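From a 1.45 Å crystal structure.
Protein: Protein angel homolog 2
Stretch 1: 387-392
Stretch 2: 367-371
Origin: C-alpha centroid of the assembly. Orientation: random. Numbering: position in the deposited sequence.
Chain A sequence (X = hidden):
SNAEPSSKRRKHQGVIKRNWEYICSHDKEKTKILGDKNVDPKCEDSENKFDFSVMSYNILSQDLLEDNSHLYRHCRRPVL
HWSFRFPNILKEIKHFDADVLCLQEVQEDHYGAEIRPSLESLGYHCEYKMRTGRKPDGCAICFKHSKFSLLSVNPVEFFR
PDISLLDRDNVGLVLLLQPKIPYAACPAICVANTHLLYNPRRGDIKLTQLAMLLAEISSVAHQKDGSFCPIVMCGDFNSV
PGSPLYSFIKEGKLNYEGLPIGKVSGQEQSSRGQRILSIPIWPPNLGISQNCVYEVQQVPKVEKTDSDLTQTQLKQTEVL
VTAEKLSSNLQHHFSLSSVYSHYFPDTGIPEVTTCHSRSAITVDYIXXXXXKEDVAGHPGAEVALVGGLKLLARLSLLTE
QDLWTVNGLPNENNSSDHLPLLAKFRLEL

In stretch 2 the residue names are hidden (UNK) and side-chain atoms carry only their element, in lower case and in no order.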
# COMPACT_ATOMS: atom_id res chain seq x y z
N GLY A 387 20.04 -5.48 1.90
CA GLY A 387 19.58 -4.99 3.21
C GLY A 387 18.36 -5.76 3.66
O GLY A 387 17.29 -5.19 3.70
N GLY A 388 18.51 -7.02 4.02
CA GLY A 388 17.38 -7.85 4.43
C GLY A 388 16.82 -7.51 5.81
O GLY A 388 17.55 -7.06 6.67
N LEU A 389 15.53 -7.76 6.01
CA LEU A 389 14.86 -7.61 7.31
C LEU A 389 14.31 -8.98 7.68
O LEU A 389 14.00 -9.74 6.80
CB LEU A 389 13.70 -6.62 7.17
CG LEU A 389 14.09 -5.16 7.04
CD1 LEU A 389 12.88 -4.34 6.65
CD2 LEU A 389 14.72 -4.65 8.32
N LYS A 390 14.22 -9.27 8.97
CA LYS A 390 13.60 -10.52 9.43
C LYS A 390 12.19 -10.19 9.89
O LYS A 390 12.01 -9.24 10.62
CB LYS A 390 14.40 -11.14 10.58
CG LYS A 390 15.85 -11.42 10.26
CD LYS A 390 16.06 -12.73 9.56
CE LYS A 390 17.51 -13.18 9.61
NZ LYS A 390 18.10 -13.05 10.97
N LEU A 391 11.22 -10.94 9.41
CA LEU A 391 9.85 -10.79 9.88
C LEU A 391 9.70 -11.56 11.18
O LEU A 391 9.87 -12.79 11.20
CB LEU A 391 8.86 -11.32 8.84
CG LEU A 391 7.40 -11.24 9.29
CD1 LEU A 391 6.97 -9.81 9.49
CD2 LEU A 391 6.51 -11.92 8.27
N LEU A 392 9.41 -10.85 12.26
CA LEU A 392 9.25 -11.50 13.55
C LEU A 392 7.81 -11.95 13.80
O LEU A 392 7.58 -13.02 14.37
CB LEU A 392 9.66 -10.54 14.67
CG LEU A 392 11.10 -10.04 14.69
CD1 LEU A 392 11.28 -9.03 15.82
CD2 LEU A 392 12.05 -11.22 14.85
N UNK A 367 5.20 -5.20 1.84
CA UNK A 367 6.34 -5.87 1.23
C UNK A 367 7.60 -5.39 1.92
O UNK A 367 7.67 -4.26 2.41
c UNK A 367 4.11 -7.82 -2.20
c UNK A 367 5.26 -6.03 -1.07
c UNK A 367 5.16 -7.36 -1.40
c UNK A 367 4.31 -5.14 -1.57
c UNK A 367 3.16 -6.92 -2.67
c UNK A 367 3.27 -5.59 -2.37
c UNK A 367 6.42 -5.53 -0.25
N UNK A 368 8.61 -6.27 2.00
CA UNK A 368 9.84 -5.91 2.68
C UNK A 368 11.04 -6.61 2.05
O UNK A 368 10.91 -7.70 1.49
c UNK A 368 10.75 -8.45 4.92
c UNK A 368 9.44 -10.45 5.07
c UNK A 368 9.76 -6.24 4.18
c UNK A 368 9.64 -7.72 4.49
c UNK A 368 10.65 -9.81 5.21
c UNK A 368 8.43 -8.40 4.38
o UNK A 368 9.35 -11.80 5.36
c UNK A 368 8.32 -9.75 4.66
N UNK A 369 12.20 -5.97 2.17
CA UNK A 369 13.45 -6.55 1.71
C UNK A 369 13.76 -7.82 2.47
O UNK A 369 13.85 -7.79 3.70
o UNK A 369 14.53 -4.46 1.24
c UNK A 369 14.59 -5.59 2.05
N UNK A 370 14.02 -8.90 1.74
CA UNK A 370 14.32 -10.14 2.44
C UNK A 370 15.23 -11.04 1.62
O UNK A 370 15.23 -11.01 0.39
c UNK A 370 13.04 -10.92 2.79
N UNK A 371 16.00 -11.86 2.34
CA UNK A 371 16.81 -12.92 1.76
C UNK A 371 15.89 -13.98 1.17
O UNK A 371 16.10 -14.44 0.04
o UNK A 371 20.62 -11.58 3.70
c UNK A 371 18.48 -12.64 3.69
c UNK A 371 17.67 -13.59 2.84
c UNK A 371 19.75 -12.16 3.01
o UNK A 371 19.88 -12.36 1.79
O HOH W 1 11.59 -12.71 7.16
O HOH W 2 16.02 -11.32 5.23
O HOH W 3 21.01 -9.13 3.37

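Position 367 has seven side-chain atoms, all carbon. One carbon leads from CA to a six-membered ring, and the ring carries nothing further. No atom of this side chain comes within 9 Å of stretch 1. A benzyl group without oxygen is phenylalanine: Phe367. It is buried, but it takes no part in this contact.

Position 368 has eight side-chain atoms, seven carbons and one oxygen. One carbon leads to a six-carbon ring, and the oxygen sits on the ring atom farthest from the backbone. The CA-to-CB bond points toward stretch 1. The oxygen lies near CB of Leu391, and the ring runs alongside Leu389. A phenol ring is tyrosine: Tyr368. Its OH is 3.5 Å from Leu391 CB, and its CZ is 3.9 Å from the same Leu391 CB. At the ring edge, CE1 of Tyr368 is 3.7 Å from Leu389 O. CD1 of Tyr368 is 4.1 Å from Leu389 CB, an apolar contact.

Position 369 has two side-chain atoms, one carbon and then one oxygen. The CA-to-CB bond points toward stretch 1, and CB of 369 is 3.2 Å from Gly387 O. A single carbon ending in one oxygen is serine: Ser369. Its rotamer is m, and OG is hydrogen-bonded elsewhere in the structure.

Position 370 has one side-chain atom, a carbon. Its CA-to-CB bond points away from stretch 1, yet CB of 370 still lies 4.3 Å from Leu389 O. A lone carbon is alanine: Ala370. The backbones are close here, with Ala370 CA 4.3 Å from Gly388 CA.

Position 371 has five side-chain atoms: three carbons in a row, the third bearing two oxygens. They are poorly ordered and make no direct contact with stretch 1. A carboxylate on a two-carbon arm is glutamate: Glu371. Water 3 lies 2.5 Å from Glu371 OE2 and donates to it. The same water accepts a weak bond from Gly388 N at 3.3 Å.

The contact rests on one direct hydrogen bond, from Leu389 N to Ser369 O, 2.9 Å long with an angle of 154° at the hydrogen. Gly388 has no side chain, and an ideal CB there would sit tightly against Glu371 CG, at 3.5 Å. Waters extend the backbone link. Water 2 accepts from Glu371 N at 2.9 Å and donates to Leu389 O at 3.0 Å. Water 1 accepts from Leu391 N at 2.9 Å and bonds to Tyr368 OH at 3.0 Å. The tyrosine thus combines apolar packing with a water bridge. Gly387 O is buried by the contact without a polar partner.

Stretch 2 (367-371) FYSAE
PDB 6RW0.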